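Local coordinates for putative cell adhesion protein (Bacteroides fragilis, PDB 4H40), which is probably a fimbrial cell-adhesion protein, a fimbrillin-like component of the distinct pilus type made by bacteria of the human microbiome, at residues L273-N276 against Q281-M284; A301-S306 against T310-Q315; Y90-E93 against A99-S102; K74-R79 against T106-K111. All coordinates share one frame; numbering follows the deposited sequence.

Contact 1: L273-N276 against Q281-M284; sequences LKVN and QYQM
Y282 reaches across to L273 with its ring and to V275 with its hydroxyl end, so one aromatic side chain serves two aliphatic ones of the neighbouring strand. The CD1 branch of L273 comes at the ring obliquely, 4.2 Å from CE2 of Y282. Further along the tyrosine, CG2 of V275 lies 4.0 Å from the Y282 OH. Both aliphatic side chains run across the tyrosine at about a right angle. The reach depends on the first torsion of Y282: with chi1 at -51°, CG is anti to the carbonyl carbon, and the ring leads back toward L273-N276. The same torsion class in L273 (chi1 -49°) carries its CD1 end nearer to Y282 than the start of the side chain would suggest.

No hydrogen bond joins 273-276 to 281-284. The hairpin of strands 266-275 and 278-287 is laced by neighbouring pairs, L273 with T280 and Y282 with L271, while Q281 N is hydrogen-bonded to N322 OD1 of the second subunit. All three touching residues are buried, and V303 of strand 296-305 packs on each of them. The polar end of the three touching side chains, the Y282 hydroxyl, is hydrogen-bonded to T310 OG1. The contact is therefore apolar in character, yet the tyrosine can bury its oxygen among these aliphatic groups because a threonine of the next hairpin satisfies it.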
loop_
_atom_site.group_PDB
_atom_site.type_symbol
_atom_site.label_atom_id
_atom_site.label_comp_id
_atom_site.label_asym_id
_atom_site.label_seq_id
_atom_site.Cartn_x
_atom_site.Cartn_y
_atom_site.Cartn_z
ATOM N N LEU B 273 13.879 15.755 -3.932
ATOM C CA LEU B 273 14.621 15.410 -5.140
ATOM C C LEU B 273 14.728 16.583 -6.085
ATOM O O LEU B 273 13.878 17.482 -6.081
ATOM C CB LEU B 273 13.931 14.228 -5.873
ATOM C CG LEU B 273 13.551 12.984 -5.049
ATOM C CD1 LEU B 273 12.604 12.075 -5.808
ATOM C CD2 LEU B 273 14.775 12.212 -4.598
ATOM N N LYS B 274 15.771 16.559 -6.916
ATOM C CA LYS B 274 16.012 17.547 -7.953
ATOM C C LYS B 274 15.638 16.896 -9.270
ATOM O O LYS B 274 16.415 16.122 -9.810
ATOM C CB LYS B 274 17.473 18.026 -7.922
ATOM C CG LYS B 274 17.719 19.331 -8.649
ATOM C CD LYS B 274 19.165 19.722 -8.481
ATOM C CE LYS B 274 19.403 21.165 -8.839
ATOM N NZ LYS B 274 20.855 21.479 -8.830
ATOM N N VAL B 275 14.425 17.147 -9.741
ATOM C CA VAL B 275 13.892 16.593 -10.990
ATOM C C VAL B 275 14.088 17.624 -12.104
ATOM O O VAL B 275 13.634 18.754 -11.983
ATOM C CB VAL B 275 12.406 16.155 -10.853
ATOM C CG1 VAL B 275 11.917 15.474 -12.122
ATOM C CG2 VAL B 275 12.221 15.235 -9.651
ATOM N N ASN B 276 14.805 17.234 -13.166
ATOM C CA ASN B 276 15.129 18.072 -14.319
ATOM C C ASN B 276 15.634 19.468 -13.902
ATOM O O ASN B 276 15.267 20.473 -14.516
ATOM C CB ASN B 276 13.934 18.176 -15.266
ATOM C CG ASN B 276 13.550 16.875 -15.916
ATOM O OD1 ASN B 276 14.352 15.943 -16.035
ATOM N ND2 ASN B 276 12.313 16.797 -16.379
ATOM N N GLN B 281 9.434 18.020 -3.753
ATOM C CA GLN B 281 9.215 17.307 -2.506
ATOM C C GLN B 281 7.919 16.476 -2.646
ATOM O O GLN B 281 6.915 16.960 -3.152
ATOM C CB GLN B 281 9.176 18.269 -1.306
ATOM C CG GLN B 281 9.074 17.587 0.074
ATOM C CD GLN B 281 9.036 18.565 1.227
ATOM O OE1 GLN B 281 8.165 19.435 1.328
ATOM N NE2 GLN B 281 9.964 18.415 2.152
ATOM N N TYR B 282 7.975 15.218 -2.232
ATOM C CA TYR B 282 6.872 14.273 -2.286
ATOM C C TYR B 282 6.717 13.614 -0.960
ATOM O O TYR B 282 7.708 13.223 -0.350
ATOM C CB TYR B 282 7.110 13.183 -3.355
ATOM C CG TYR B 282 7.465 13.738 -4.704
ATOM C CD1 TYR B 282 6.484 14.235 -5.550
ATOM C CD2 TYR B 282 8.788 13.787 -5.135
ATOM C CE1 TYR B 282 6.805 14.758 -6.797
ATOM C CE2 TYR B 282 9.123 14.320 -6.377
ATOM C CZ TYR B 282 8.127 14.818 -7.200
ATOM O OH TYR B 282 8.436 15.343 -8.431
ATOM N N GLN B 283 5.486 13.426 -0.533
ATOM C CA GLN B 283 5.237 12.772 0.733
ATOM C C GLN B 283 4.475 11.472 0.572
ATOM O O GLN B 283 3.399 11.452 -0.040
ATOM C CB GLN B 283 4.458 13.698 1.670
ATOM C CG GLN B 283 4.038 13.004 2.947
ATOM C CD GLN B 283 3.464 13.961 3.919
ATOM O OE1 GLN B 283 4.049 14.205 4.970
ATOM N NE2 GLN B 283 2.317 14.529 3.579
HETATM N N MSE B 284 5.007 10.402 1.185
HETATM C CA MSE B 284 4.343 9.118 1.283
HETATM C C MSE B 284 3.843 8.978 2.735
HETATM O O MSE B 284 4.683 8.950 3.635
HETATM C CB MSE B 284 5.272 7.954 0.920
HETATM C CG MSE B 284 5.678 7.854 -0.528
HETATM SE SE MSE B 284 7.232 6.597 -0.748
HETATM C CE MSE B 284 6.703 5.259 0.457
#

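Contact 2: A301-S306 against T310-Q315; sequences ATVKIS and TVLTWQ
A301-S306 and T310-Q315 are the two arms of an antiparallel beta hairpin near the C terminus, in a family of the transthyretin clan. T302 pairs with T313 and K304 with V311, each through two backbone hydrogen bonds. The four run from 2.7 Å (T302 N to T313 O) to 3.0 Å (T313 N to T302 O), all close to straight.

The side chains separate onto two faces. On the buried one, L312 has CG anti to its backbone N (chi1 -170°), which sends CD1 across the hairpin to 3.5 Å from CG2 of V303 and 3.8 Å from CB of A301. V303 and L312 meet at a slant, and A301 also has CB of W314 for a neighbour, 4.0 Å from its own CB. The indole leaves the hairpin from there: CG of W314 sits between backbone N and carbonyl carbon (chi1 75°), and the rings lead away toward M284.

T302, K304, V311 and T313 occupy the other face. K304 is extended beyond CG and crosses T313 at about a right angle, its NZ 4.0 Å from T313 OG1, which is proximity and not a bond. The second arm has the second subunit on its far edge, where V311-W314 pair antiparallel with a strand of that chain and carry the sheet across the interface. Back on the face of V303 and L312, toward the turn, I305 and T310 lie side by side and point the same way, with CD1 of I305 3.5 Å from CG2 of T310.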
loop_
_atom_site.group_PDB
_atom_site.type_symbol
_atom_site.label_atom_id
_atom_site.label_comp_id
_atom_site.label_asym_id
_atom_site.label_seq_id
_atom_site.Cartn_x
_atom_site.Cartn_y
_atom_site.Cartn_z
ATOM N N ALA B 301 9.467 3.692 -6.283
ATOM C CA ALA B 301 8.734 4.885 -6.646
ATOM C C ALA B 301 9.167 5.365 -8.060
ATOM O O ALA B 301 10.313 5.150 -8.441
ATOM C CB ALA B 301 8.957 5.963 -5.590
ATOM N N THR B 302 8.251 5.973 -8.842
ATOM C CA THR B 302 8.585 6.496 -10.160
ATOM C C THR B 302 8.195 7.951 -10.231
ATOM O O THR B 302 7.063 8.280 -9.922
ATOM C CB THR B 302 7.895 5.681 -11.260
ATOM O OG1 THR B 302 8.267 4.317 -11.131
ATOM C CG2 THR B 302 8.225 6.173 -12.646
ATOM N N VAL B 303 9.116 8.811 -10.661
ATOM C CA VAL B 303 8.845 10.236 -10.872
ATOM C C VAL B 303 8.415 10.410 -12.336
ATOM O O VAL B 303 9.161 10.042 -13.239
ATOM C CB VAL B 303 10.041 11.144 -10.489
ATOM C CG1 VAL B 303 9.672 12.616 -10.624
ATOM C CG2 VAL B 303 10.490 10.862 -9.074
ATOM N N LYS B 304 7.195 10.911 -12.559
ATOM C CA LYS B 304 6.604 11.107 -13.889
ATOM C C LYS B 304 6.225 12.550 -14.128
ATOM O O LYS B 304 5.931 13.252 -13.168
ATOM C CB LYS B 304 5.308 10.267 -14.003
ATOM C CG LYS B 304 5.509 8.809 -14.372
ATOM C CD LYS B 304 4.216 8.013 -14.275
ATOM C CE LYS B 304 4.481 6.526 -14.329
ATOM N NZ LYS B 304 3.296 5.714 -13.934
ATOM N N ILE B 305 6.156 12.972 -15.404
ATOM C CA ILE B 305 5.604 14.265 -15.836
ATOM C C ILE B 305 4.276 13.944 -16.543
ATOM O O ILE B 305 4.302 13.281 -17.590
ATOM C CB ILE B 305 6.539 15.135 -16.728
ATOM C CG1 ILE B 305 8.015 15.191 -16.240
ATOM C CG2 ILE B 305 5.931 16.521 -16.991
ATOM C CD1 ILE B 305 8.325 15.917 -14.955
ATOM N N SER B 306 3.124 14.356 -15.955
ATOM C CA SER B 306 1.795 14.106 -16.529
ATOM C C SER B 306 1.457 15.104 -17.643
ATOM O O SER B 306 1.017 14.701 -18.733
ATOM C CB SER B 306 0.720 14.113 -15.456
ATOM O OG SER B 306 0.669 12.836 -14.841
ATOM N N THR B 310 4.740 17.343 -12.055
ATOM C CA THR B 310 5.565 16.193 -11.706
ATOM C C THR B 310 4.836 15.393 -10.605
ATOM O O THR B 310 4.371 15.982 -9.631
ATOM C CB THR B 310 6.991 16.624 -11.289
ATOM O OG1 THR B 310 6.984 17.040 -9.928
ATOM C CG2 THR B 310 7.543 17.753 -12.133
ATOM N N VAL B 311 4.730 14.068 -10.768
ATOM C CA VAL B 311 4.112 13.188 -9.768
ATOM C C VAL B 311 5.041 12.030 -9.383
ATOM O O VAL B 311 5.902 11.621 -10.162
ATOM C CB VAL B 311 2.713 12.631 -10.147
ATOM C CG1 VAL B 311 1.658 13.694 -9.987
ATOM C CG2 VAL B 311 2.670 12.026 -11.543
ATOM N N LEU B 312 4.875 11.551 -8.159
ATOM C CA LEU B 312 5.528 10.382 -7.662
ATOM C C LEU B 312 4.470 9.314 -7.512
ATOM O O LEU B 312 3.439 9.553 -6.885
ATOM C CB LEU B 312 6.264 10.635 -6.344
ATOM C CG LEU B 312 7.155 9.479 -5.918
ATOM C CD1 LEU B 312 8.505 9.576 -6.544
ATOM C CD2 LEU B 312 7.265 9.373 -4.445
ATOM N N THR B 313 4.683 8.174 -8.157
ATOM C CA THR B 313 3.835 6.993 -8.051
ATOM C C THR B 313 4.623 5.926 -7.331
ATOM O O THR B 313 5.784 5.707 -7.676
ATOM C CB THR B 313 3.369 6.439 -9.430
ATOM O OG1 THR B 313 4.487 5.876 -10.104
ATOM C CG2 THR B 313 2.681 7.458 -10.299
ATOM N N TRP B 314 4.015 5.216 -6.402
ATOM C CA TRP B 314 4.763 4.136 -5.812
ATOM C C TRP B 314 3.932 2.884 -5.680
ATOM O O TRP B 314 2.724 2.888 -5.838
ATOM C CB TRP B 314 5.448 4.503 -4.487
ATOM C CG TRP B 314 4.551 4.600 -3.308
ATOM C CD1 TRP B 314 4.354 3.654 -2.343
ATOM C CD2 TRP B 314 3.814 5.751 -2.905
ATOM N NE1 TRP B 314 3.523 4.141 -1.364
ATOM C CE2 TRP B 314 3.156 5.424 -1.692
ATOM C CE3 TRP B 314 3.606 7.025 -3.472
ATOM C CZ2 TRP B 314 2.304 6.334 -1.027
ATOM C CZ3 TRP B 314 2.784 7.927 -2.808
ATOM C CH2 TRP B 314 2.129 7.577 -1.611
ATOM N N GLN B 315 4.648 1.797 -5.495
ATOM C CA GLN B 315 4.173 0.459 -5.295
ATOM C C GLN B 315 5.061 -0.229 -4.265
ATOM O O GLN B 315 6.253 0.099 -4.090
ATOM C CB GLN B 315 4.123 -0.307 -6.614
ATOM C CG GLN B 315 5.424 -0.282 -7.423
ATOM C CD GLN B 315 5.213 -0.549 -8.902
ATOM O OE1 GLN B 315 4.077 -0.610 -9.416
ATOM N NE2 GLN B 315 6.321 -0.678 -9.627
#

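Contact 3: Y90-E93 against A99-S102; sequences YPCE and AVIS
This is a surface contact between two strands that follow each other in the chain, 88-94 and the short, weakly bonded 100-102, joined mainly by one backbone bond and a few side-chain touches. I101 N donates to E93 O over 2.9 Å with an almost straight N-H (172°), although the donor is tilted out of the carbonyl plane. The same oxygen receives a CA-H contact from V100, whose CA is 3.4 Å away, so two successive residues converge on E93 O.

Side chains fill in on either flank. C92, the one buried member, aims its CB at the second segment, and SG, held between backbone N and carbonyl carbon (chi1 68°), reaches 3.8 Å from CG1 of V100. CG1 of V100 is the branch anti to the carbonyl carbon; L77 of strand 74-79 also packs on this valine. S102 brings OG to 3.4 Å from CB of E93, but that hydroxyl is hydrogen-bonded to S104 OG. E93 bends at chi2 and turns its carboxylate away from 99-102, toward K74, with which OE2 makes only a long, weak ion pair.

The short segment axes run at 81° to each other, so the second strand swings across the end of the first instead of following it. Neighbouring in sequence, and joined by a short connection, the two form a loosely paired beta hairpin whose short second strand crosses the first steeply.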
loop_
_atom_site.group_PDB
_atom_site.type_symbol
_atom_site.label_atom_id
_atom_site.label_comp_id
_atom_site.label_asym_id
_atom_site.label_seq_id
_atom_site.Cartn_x
_atom_site.Cartn_y
_atom_site.Cartn_z
ATOM N N TYR B 90 41.315 -9.567 11.689
ATOM C CA TYR B 90 42.549 -8.952 12.169
ATOM C C TYR B 90 42.326 -8.098 13.406
ATOM O O TYR B 90 41.554 -7.144 13.345
ATOM C CB TYR B 90 43.187 -8.091 11.070
ATOM C CG TYR B 90 43.537 -8.866 9.821
ATOM C CD1 TYR B 90 42.616 -9.012 8.789
ATOM C CD2 TYR B 90 44.802 -9.439 9.660
ATOM C CE1 TYR B 90 42.931 -9.737 7.638
ATOM C CE2 TYR B 90 45.128 -10.166 8.517
ATOM C CZ TYR B 90 44.194 -10.305 7.503
ATOM O OH TYR B 90 44.523 -11.006 6.368
ATOM N N PRO B 91 43.039 -8.372 14.516
ATOM C CA PRO B 91 42.872 -7.534 15.714
ATOM C C PRO B 91 43.074 -6.056 15.391
ATOM O O PRO B 91 43.980 -5.698 14.640
ATOM C CB PRO B 91 43.957 -8.060 16.669
ATOM C CG PRO B 91 44.194 -9.453 16.237
ATOM C CD PRO B 91 44.015 -9.456 14.746
ATOM N N CYS B 92 42.183 -5.210 15.894
ATOM C CA CYS B 92 42.263 -3.777 15.647
ATOM C C CYS B 92 41.804 -2.993 16.880
ATOM O O CYS B 92 41.384 -3.584 17.882
ATOM C CB CYS B 92 41.460 -3.395 14.400
ATOM S SG CYS B 92 39.662 -3.579 14.568
ATOM N N GLU B 93 41.944 -1.664 16.814
ATOM C CA GLU B 93 41.511 -0.737 17.855
ATOM C C GLU B 93 40.442 0.145 17.250
ATOM O O GLU B 93 40.611 0.629 16.124
ATOM C CB GLU B 93 42.687 0.071 18.417
ATOM C CG GLU B 93 43.649 -0.753 19.264
ATOM C CD GLU B 93 43.086 -1.398 20.519
ATOM O OE1 GLU B 93 42.223 -0.785 21.189
ATOM O OE2 GLU B 93 43.534 -2.519 20.846
ATOM N N ALA B 99 34.486 2.208 14.461
ATOM C CA ALA B 99 35.363 2.569 13.338
ATOM C C ALA B 99 36.827 2.380 13.748
ATOM O O ALA B 99 37.166 2.737 14.887
ATOM C CB ALA B 99 35.111 4.007 12.928
ATOM N N VAL B 100 37.702 1.834 12.854
ATOM C CA VAL B 100 39.116 1.636 13.235
ATOM C C VAL B 100 39.806 3.000 13.437
ATOM O O VAL B 100 39.608 3.932 12.647
ATOM C CB VAL B 100 39.960 0.686 12.330
ATOM C CG1 VAL B 100 39.287 -0.681 12.175
ATOM C CG2 VAL B 100 40.266 1.291 10.963
ATOM N N ILE B 101 40.557 3.111 14.549
ATOM C CA ILE B 101 41.287 4.328 14.932
ATOM C C ILE B 101 42.806 4.112 14.837
ATOM O O ILE B 101 43.528 5.095 14.644
ATOM C CB ILE B 101 40.869 4.905 16.318
ATOM C CG1 ILE B 101 40.832 3.812 17.421
ATOM C CG2 ILE B 101 39.536 5.669 16.197
ATOM C CD1 ILE B 101 40.651 4.299 18.871
ATOM N N SER B 102 43.320 2.881 14.986
ATOM C CA SER B 102 44.772 2.723 14.863
ATOM C C SER B 102 45.173 1.399 14.190
ATOM O O SER B 102 44.335 0.505 13.953
ATOM C CB SER B 102 45.488 2.898 16.208
ATOM O OG SER B 102 45.263 1.847 17.133
#

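Contact 4: K74-R79 against T106-K111; sequences KAYLVR and TPLYMK
K74 supplies the polar part of this contact. Its NZ donates a hydrogen bond to the backbone oxygen of T106, with K74 NZ and T106 O 3.0 Å apart. The ammonium comes in from off the carbonyl axis, at a C=O...N angle of 139° and tilted from the carbonyl plane. The chain has CG anti to the backbone N (chi1 -165°), then bends at both chi2 and chi3, and these bends swing NZ over to the T106 carbonyl. E93 is no more than a distant second partner.

The rest is van der Waals packing centred on L108. The methylene part of K74 slides past L108 in the opposite direction, with CD of K74 3.8 Å from CB of L108. Y76 comes across the leucine at about a right angle and touches it with the hydroxyl end: OH of Y76 lies 3.6 Å from L108 CB and 3.9 Å from L108 CD2. L108 thus has a lysine stem and a phenol oxygen as neighbours from one strand.

No backbone-to-backbone hydrogen bond joins the two segments, which belong to different sheets. Strand 74-79 runs between strands 56-62 and 88-94, whereas 108-110 pairs with strand 14-19. L108 also packs on L59, and Y76 touches I57, P91 and P18, so the contact sits where side chains of 56-62, 88-94 and 14-19 meet, at the junction of the two sheets.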
loop_
_atom_site.group_PDB
_atom_site.type_symbol
_atom_site.label_atom_id
_atom_site.label_comp_id
_atom_site.label_asym_id
_atom_site.label_seq_id
_atom_site.Cartn_x
_atom_site.Cartn_y
_atom_site.Cartn_z
ATOM N N LYS B 74 37.457 -7.643 22.692
ATOM C CA LYS B 74 38.351 -7.461 21.537
ATOM C C LYS B 74 37.586 -7.100 20.274
ATOM O O LYS B 74 36.510 -7.640 20.034
ATOM C CB LYS B 74 39.191 -8.740 21.289
ATOM C CG LYS B 74 40.405 -8.563 20.362
ATOM C CD LYS B 74 41.680 -8.197 21.102
ATOM C CE LYS B 74 42.123 -6.795 20.786
ATOM N NZ LYS B 74 43.385 -6.452 21.484
ATOM N N ALA B 75 38.182 -6.220 19.449
ATOM C CA ALA B 75 37.650 -5.765 18.171
ATOM C C ALA B 75 38.488 -6.307 17.017
ATOM O O ALA B 75 39.711 -6.425 17.143
ATOM C CB ALA B 75 37.625 -4.253 18.136
ATOM N N TYR B 76 37.833 -6.656 15.896
ATOM C CA TYR B 76 38.529 -7.210 14.727
ATOM C C TYR B 76 38.138 -6.515 13.438
ATOM O O TYR B 76 37.013 -6.035 13.335
ATOM C CB TYR B 76 38.250 -8.713 14.588
ATOM C CG TYR B 76 38.854 -9.536 15.697
ATOM C CD1 TYR B 76 38.162 -9.754 16.888
ATOM C CD2 TYR B 76 40.107 -10.122 15.553
ATOM C CE1 TYR B 76 38.715 -10.514 17.919
ATOM C CE2 TYR B 76 40.675 -10.875 16.583
ATOM C CZ TYR B 76 39.971 -11.072 17.764
ATOM O OH TYR B 76 40.478 -11.854 18.773
ATOM N N LEU B 77 39.068 -6.454 12.462
ATOM C CA LEU B 77 38.807 -5.882 11.143
ATOM C C LEU B 77 38.649 -7.030 10.148
ATOM O O LEU B 77 39.421 -7.992 10.174
ATOM C CB LEU B 77 39.907 -4.897 10.708
ATOM C CG LEU B 77 39.717 -4.221 9.342
ATOM C CD1 LEU B 77 38.615 -3.179 9.376
ATOM C CD2 LEU B 77 40.981 -3.593 8.872
ATOM N N VAL B 78 37.607 -6.956 9.324
ATOM C CA VAL B 78 37.299 -7.991 8.338
ATOM C C VAL B 78 37.991 -7.655 7.016
ATOM O O VAL B 78 37.912 -6.517 6.540
ATOM C CB VAL B 78 35.756 -8.166 8.144
ATOM C CG1 VAL B 78 35.421 -9.219 7.078
ATOM C CG2 VAL B 78 35.048 -8.483 9.460
ATOM N N ARG B 79 38.660 -8.654 6.436
ATOM C CA ARG B 79 39.287 -8.594 5.122
ATOM C C ARG B 79 39.040 -9.931 4.442
ATOM O O ARG B 79 39.499 -10.976 4.921
ATOM C CB ARG B 79 40.796 -8.239 5.153
ATOM C CG ARG B 79 41.156 -6.809 5.572
ATOM C CD ARG B 79 40.625 -5.700 4.673
ATOM N NE ARG B 79 40.758 -4.403 5.341
ATOM C CZ ARG B 79 40.148 -3.284 4.964
ATOM N NH1 ARG B 79 39.338 -3.283 3.911
ATOM N NH2 ARG B 79 40.332 -2.160 5.645
ATOM N N THR B 106 47.021 -6.372 18.290
ATOM C CA THR B 106 47.386 -7.064 19.521
ATOM C C THR B 106 46.470 -8.291 19.663
ATOM O O THR B 106 45.252 -8.121 19.810
ATOM C CB THR B 106 47.321 -6.082 20.715
ATOM O OG1 THR B 106 48.166 -4.957 20.453
ATOM C CG2 THR B 106 47.718 -6.730 22.045
ATOM N N PRO B 107 47.027 -9.529 19.601
ATOM C CA PRO B 107 46.163 -10.723 19.712
ATOM C C PRO B 107 45.504 -10.886 21.077
ATOM O O PRO B 107 46.078 -10.489 22.093
ATOM C CB PRO B 107 47.099 -11.905 19.426
ATOM C CG PRO B 107 48.451 -11.372 19.346
ATOM C CD PRO B 107 48.448 -9.888 19.421
ATOM N N LEU B 108 44.285 -11.470 21.081
ATOM C CA LEU B 108 43.532 -11.768 22.294
ATOM C C LEU B 108 44.056 -13.059 22.905
ATOM O O LEU B 108 43.970 -14.120 22.280
ATOM C CB LEU B 108 42.003 -11.860 22.028
ATOM C CG LEU B 108 41.110 -12.608 23.057
ATOM C CD1 LEU B 108 40.895 -11.803 24.329
ATOM C CD2 LEU B 108 39.792 -12.902 22.472
ATOM N N TYR B 109 44.620 -12.954 24.113
ATOM C CA TYR B 109 45.081 -14.088 24.894
ATOM C C TYR B 109 44.126 -14.254 26.070
ATOM O O TYR B 109 43.787 -13.273 26.747
ATOM C CB TYR B 109 46.533 -13.918 25.368
ATOM C CG TYR B 109 47.564 -13.937 24.261
ATOM C CD1 TYR B 109 47.960 -12.761 23.628
ATOM C CD2 TYR B 109 48.195 -15.117 23.891
ATOM C CE1 TYR B 109 48.946 -12.764 22.641
ATOM C CE2 TYR B 109 49.177 -15.135 22.899
ATOM C CZ TYR B 109 49.541 -13.955 22.265
ATOM O OH TYR B 109 50.519 -13.949 21.294
HETATM N N MSE B 110 43.659 -15.492 26.279
HETATM C CA MSE B 110 42.718 -15.842 27.351
HETATM C C MSE B 110 43.231 -16.991 28.223
HETATM O O MSE B 110 43.964 -17.856 27.724
HETATM C CB MSE B 110 41.353 -16.229 26.757
HETATM C CG MSE B 110 40.623 -15.062 26.140
HETATM SE SE MSE B 110 38.728 -15.356 25.997
HETATM C CE MSE B 110 38.650 -15.922 24.235
ATOM N N LYS B 111 42.827 -17.022 29.519
ATOM C CA LYS B 111 43.190 -18.168 30.356
ATOM C C LYS B 111 42.250 -19.332 30.026
ATOM O O LYS B 111 41.203 -19.118 29.406
ATOM C CB LYS B 111 43.252 -17.913 31.895
ATOM C CG LYS B 111 42.442 -16.811 32.589
ATOM C CD LYS B 111 43.008 -16.606 33.991
ATOM C CE LYS B 111 42.664 -15.278 34.597
ATOM N NZ LYS B 111 43.520 -15.016 35.778
#

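From the N terminus, contact 4 opens on strand 74-79 and closes 27 residues later at 106-111. Contact 3 lies nested within that loop, and its strand 88-94 neighbours 74-79 in the same sheet: the two are bonded edge to edge, Y90 to L77 and C92 to A75. Far along the chain, contact 1 closes one hairpin and contact 2 then closes another, in series and without crossing. Their centres are about 9 Å apart, and V303 and L312 pack against Y282, uniting two sheets beside the second subunit. The two pairs occupy distant parts of the fold: the centres of contacts 2 and 4 are about 50 Å apart, on opposite sides of the chain's centre.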